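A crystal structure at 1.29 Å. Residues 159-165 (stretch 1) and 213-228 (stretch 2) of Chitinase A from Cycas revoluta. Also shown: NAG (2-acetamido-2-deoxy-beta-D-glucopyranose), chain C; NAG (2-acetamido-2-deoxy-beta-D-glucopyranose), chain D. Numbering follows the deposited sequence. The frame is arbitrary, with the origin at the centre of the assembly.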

# COMPACT_ATOMS: atom_id res chain seq x y z
N ALA A 159 4.61 1.59 5.32
CA ALA A 159 4.03 2.35 4.23
C ALA A 159 4.60 3.76 4.26
O ALA A 159 4.75 4.36 5.33
CB ALA A 159 2.52 2.40 4.37
N VAL A 160 4.95 4.28 3.09
CA VAL A 160 5.38 5.66 2.97
C VAL A 160 4.57 6.40 1.91
O VAL A 160 4.08 5.80 0.94
CB VAL A 160 6.91 5.82 2.70
CG1 VAL A 160 7.73 5.22 3.83
CG2 VAL A 160 7.31 5.20 1.36
N TYR A 161 4.41 7.70 2.12
CA TYR A 161 3.87 8.63 1.14
C TYR A 161 4.64 8.48 -0.17
O TYR A 161 5.77 8.00 -0.17
CB TYR A 161 4.01 10.04 1.71
CG TYR A 161 3.30 11.15 0.96
CD1 TYR A 161 4.01 12.24 0.46
CD2 TYR A 161 1.91 11.13 0.79
CE1 TYR A 161 3.37 13.27 -0.20
CE2 TYR A 161 1.26 12.16 0.11
CZ TYR A 161 2.00 13.23 -0.37
OH TYR A 161 1.38 14.26 -1.04
N PHE A 162 4.02 8.89 -1.28
CA PHE A 162 4.65 8.73 -2.59
C PHE A 162 5.98 9.48 -2.70
O PHE A 162 6.84 9.11 -3.50
CB PHE A 162 3.70 9.15 -3.72
CG PHE A 162 3.79 10.61 -4.11
CD1 PHE A 162 3.15 11.59 -3.35
CD2 PHE A 162 4.50 10.99 -5.24
CE1 PHE A 162 3.23 12.93 -3.72
CE2 PHE A 162 4.59 12.33 -5.61
CZ PHE A 162 3.95 13.30 -4.85
N HIS A 163 6.12 10.52 -1.88
CA HIS A 163 7.26 11.44 -1.92
C HIS A 163 8.02 11.39 -0.61
O HIS A 163 7.44 11.15 0.46
CB HIS A 163 6.74 12.85 -2.17
CG HIS A 163 7.75 13.79 -2.76
ND1 HIS A 163 8.75 14.37 -2.01
CD2 HIS A 163 7.90 14.27 -4.01
CE1 HIS A 163 9.48 15.16 -2.78
NE2 HIS A 163 8.98 15.11 -4.00
N GLN A 164 9.33 11.63 -0.68
CA GLN A 164 10.20 11.63 0.49
C GLN A 164 9.92 12.81 1.42
O GLN A 164 10.19 12.73 2.63
CB GLN A 164 11.67 11.59 0.04
CG GLN A 164 12.70 11.41 1.16
CD GLN A 164 13.31 12.72 1.63
OE1 GLN A 164 13.28 13.73 0.92
NE2 GLN A 164 13.87 12.71 2.83
N LYS A 165 9.38 13.90 0.87
CA LYS A 165 9.05 15.09 1.64
C LYS A 165 7.58 15.09 2.05
O LYS A 165 6.70 14.81 1.23
CB LYS A 165 9.34 16.37 0.84
CG LYS A 165 10.76 16.49 0.30
CD LYS A 165 11.75 16.94 1.36
CE LYS A 165 13.14 17.12 0.75
NZ LYS A 165 14.10 17.68 1.73
N SER A 213 3.34 17.74 -14.32
CA SER A 213 2.79 17.66 -12.96
C SER A 213 3.81 17.13 -11.96
O SER A 213 4.72 16.38 -12.31
CB SER A 213 1.54 16.79 -12.94
OG SER A 213 1.07 16.59 -11.61
N LYS A 214 3.64 17.54 -10.70
CA LYS A 214 4.52 17.12 -9.62
C LYS A 214 4.05 15.81 -8.96
O LYS A 214 4.85 15.10 -8.35
CB LYS A 214 4.63 18.22 -8.58
N PHE A 215 2.77 15.50 -9.11
CA PHE A 215 2.17 14.33 -8.46
C PHE A 215 2.19 13.10 -9.36
O PHE A 215 1.17 12.73 -9.96
CB PHE A 215 0.75 14.65 -7.98
CG PHE A 215 0.70 15.74 -6.96
CD1 PHE A 215 0.36 17.04 -7.33
CD2 PHE A 215 1.02 15.48 -5.63
CE1 PHE A 215 0.32 18.06 -6.38
CE2 PHE A 215 0.98 16.50 -4.68
CZ PHE A 215 0.64 17.79 -5.05
N THR A 216 3.36 12.49 -9.46
CA THR A 216 3.54 11.28 -10.25
C THR A 216 4.40 10.27 -9.49
O THR A 216 5.18 10.65 -8.61
CB THR A 216 4.20 11.56 -11.63
OG1 THR A 216 5.58 11.88 -11.45
CG2 THR A 216 3.49 12.69 -12.37
N ALA A 217 4.25 9.00 -9.84
CA ALA A 217 5.02 7.93 -9.22
C ALA A 217 6.52 8.14 -9.40
O ALA A 217 7.29 7.99 -8.45
CB ALA A 217 4.59 6.58 -9.78
N SER A 218 6.94 8.52 -10.61
CA SER A 218 8.36 8.69 -10.92
C SER A 218 9.00 9.83 -10.13
O SER A 218 10.10 9.66 -9.62
CB SER A 218 8.59 8.88 -12.42
OG SER A 218 7.96 10.05 -12.90
N VAL A 219 8.30 10.95 -10.01
CA VAL A 219 8.81 12.09 -9.23
C VAL A 219 8.99 11.69 -7.76
O VAL A 219 10.01 12.01 -7.14
CB VAL A 219 7.90 13.33 -9.36
CG1 VAL A 219 8.24 14.39 -8.31
CG2 VAL A 219 8.01 13.93 -10.76
N GLY A 220 8.01 10.97 -7.21
CA GLY A 220 8.10 10.46 -5.85
C GLY A 220 9.27 9.51 -5.64
O GLY A 220 10.05 9.67 -4.70
N ILE A 221 9.41 8.53 -6.54
CA ILE A 221 10.53 7.59 -6.50
C ILE A 221 11.87 8.33 -6.61
O ILE A 221 12.79 8.06 -5.82
CB ILE A 221 10.38 6.49 -7.59
CG1 ILE A 221 9.23 5.52 -7.25
CG2 ILE A 221 11.70 5.73 -7.80
CD1 ILE A 221 9.43 4.69 -5.98
N GLU A 222 11.96 9.26 -7.56
CA GLU A 222 13.14 10.10 -7.72
C GLU A 222 13.54 10.78 -6.40
O GLU A 222 14.72 10.84 -6.06
CB GLU A 222 12.91 11.17 -8.81
CG GLU A 222 12.83 10.65 -10.25
CD GLU A 222 14.19 10.30 -10.85
OE1 GLU A 222 14.24 9.42 -11.74
OE2 GLU A 222 15.20 10.91 -10.45
N SER A 223 12.54 11.26 -5.66
CA SER A 223 12.80 11.99 -4.41
C SER A 223 13.43 11.12 -3.33
O SER A 223 14.31 11.58 -2.60
CB SER A 223 11.53 12.68 -3.90
OG SER A 223 10.62 11.78 -3.29
N PHE A 224 12.98 9.87 -3.22
CA PHE A 224 13.58 8.94 -2.27
C PHE A 224 15.01 8.59 -2.65
O PHE A 224 15.90 8.55 -1.80
CB PHE A 224 12.74 7.66 -2.15
CG PHE A 224 11.52 7.82 -1.28
CD1 PHE A 224 10.26 7.97 -1.85
CD2 PHE A 224 11.63 7.82 0.11
CE1 PHE A 224 9.13 8.12 -1.05
CE2 PHE A 224 10.50 7.96 0.92
CZ PHE A 224 9.25 8.11 0.33
N LEU A 225 15.24 8.35 -3.94
CA LEU A 225 16.57 8.01 -4.45
C LEU A 225 17.56 9.17 -4.31
O LEU A 225 18.71 8.95 -3.95
CB LEU A 225 16.48 7.53 -5.90
CG LEU A 225 15.73 6.21 -6.08
CD1 LEU A 225 15.46 5.93 -7.54
CD2 LEU A 225 16.49 5.06 -5.45
N ALA A 226 17.08 10.38 -4.57
CA ALA A 226 17.91 11.59 -4.44
C ALA A 226 18.31 11.86 -3.00
O ALA A 226 19.38 12.40 -2.73
CB ALA A 226 17.20 12.79 -5.03
N ALA A 227 17.44 11.48 -2.06
CA ALA A 227 17.71 11.62 -0.63
C ALA A 227 18.75 10.61 -0.15
O ALA A 227 19.37 10.80 0.90
CB ALA A 227 16.43 11.50 0.17
N GLY A 228 18.93 9.53 -0.91
CA GLY A 228 19.94 8.52 -0.61
C GLY A 228 19.42 7.14 -0.25
O GLY A 228 20.18 6.31 0.25
C1 NAG C . -4.55 14.61 -1.98
C2 NAG C . -3.93 13.27 -1.57
C3 NAG C . -4.97 12.16 -1.47
C4 NAG C . -6.22 12.59 -0.70
C5 NAG C . -6.69 13.97 -1.15
C6 NAG C . -7.86 14.48 -0.30
C7 NAG C . -1.60 13.20 -2.31
C8 NAG C . -0.63 12.74 -3.36
N2 NAG C . -2.88 12.89 -2.50
O3 NAG C . -4.38 11.03 -0.86
O4 NAG C . -7.24 11.63 -0.90
O5 NAG C . -5.63 14.92 -1.11
O6 NAG C . -7.46 14.67 1.04
O7 NAG C . -1.19 13.85 -1.34
C1 NAG D . -2.53 19.20 -3.74
C2 NAG D . -3.41 19.30 -2.50
C3 NAG D . -3.53 17.95 -1.77
C4 NAG D . -3.75 16.76 -2.71
C5 NAG D . -2.78 16.86 -3.90
C6 NAG D . -2.96 15.74 -4.93
C7 NAG D . -3.33 21.53 -1.49
C8 NAG D . -2.64 22.43 -0.51
N2 NAG D . -2.86 20.29 -1.59
O1 NAG D . -2.64 20.39 -4.50
O3 NAG D . -4.56 18.02 -0.82
O4 NAG D . -3.49 15.59 -1.96
O5 NAG D . -2.94 18.11 -4.55
O6 NAG D . -4.24 15.82 -5.52
O7 NAG D . -4.27 21.96 -2.15
O HOH W 1 5.96 7.57 -5.80
O HOH W 2 14.31 14.08 -1.66

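How does the segment before the helix meet the loop around Phe162? The Phe162 side chain, with chi1 at 90°, lies so that its edge meets two backbone oxygens, Phe162 CE2 standing 3.9 Å from Lys214 O and Phe162 CD2 3.5 Å from Thr216 O. An aromatic edge carries slightly positive hydrogens, so it tolerates carbonyl oxygens well. Phe215 and Phe162 come together obliquely, with Phe162 CZ 3.7 Å from Phe215 CD2 and the ring planes at 45°. Both phenylalanines also border NAG (chain C), whose C8 methyl is 3.9 Å from Phe162 CE1 and from Phe215 CD2, while C5 of NAG (chain D) lies over one face of Phe215. Alongside, Tyr161 OH donates a 2.6 Å hydrogen bond to O7 of NAG (chain C).

What lets the first turn of the helix come so close to the loop? Thr216 caps the helix, its OG1 accepting from Val219 N at 3.2 Å, and its CB points away from the other stretch. Water 1 adds a link by donating to both Phe162 O, at 2.9 Å, and Ala217 O, at 3.0 Å. Gly220 then provides the close approach: its CA lies 3.0 Å from Phe162 O in a CA-H...O contact, and the CA atoms of His163 and Gly220 are just 4.1 Å apart. A CB at Gly220 would point toward the loop and sit 2.1 Å from Phe162 O, a clash, so glycine suits this buried position.

Which residue supplies the direct hydrogen bond across the contact? Ser223 does, its CA-to-CB bond directed toward the other stretch. Gln164 N donates to Ser223 OG at 2.9 Å and 167°, a nearly straight bond, while Ser223 OG itself donates to Gly220 O at 2.6 Å. The small hydroxyl thus satisfies a loop amide and remains tied to its own helix. Ser223 CB is used as well, packing over one face of the His163 ring, 3.6 Å from the ring centroid. That ring is steadied within its own stretch, where Lys165 N donates to His163 ND1 at 3.0 Å.

How does the last part of the helix complete the packing? The end of the buried Phe224 side chain comes near the loop, and Gln164 CB lies over one face of its ring, 3.9 Å from the centroid. The ring's edge faces two carbonyls, with Phe224 CE1 3.5 Å from both Tyr161 O and Phe162 O, and Phe224 CZ meets Val160 CG2 at 3.6 Å, an apolar contact at the strand. One turn on from Ser223, Ala227 CB, directed toward the other stretch, lies 3.7 Å from Gln164 CD. Water 2 joins the same glutamine to the helix, donating to Gln164 OE1 at 2.8 Å and to Ser223 O at 2.7 Å. Altogether the two stretches bury 544 Å², both sides summed, before Gly228 ends the helix in a Schellman motif.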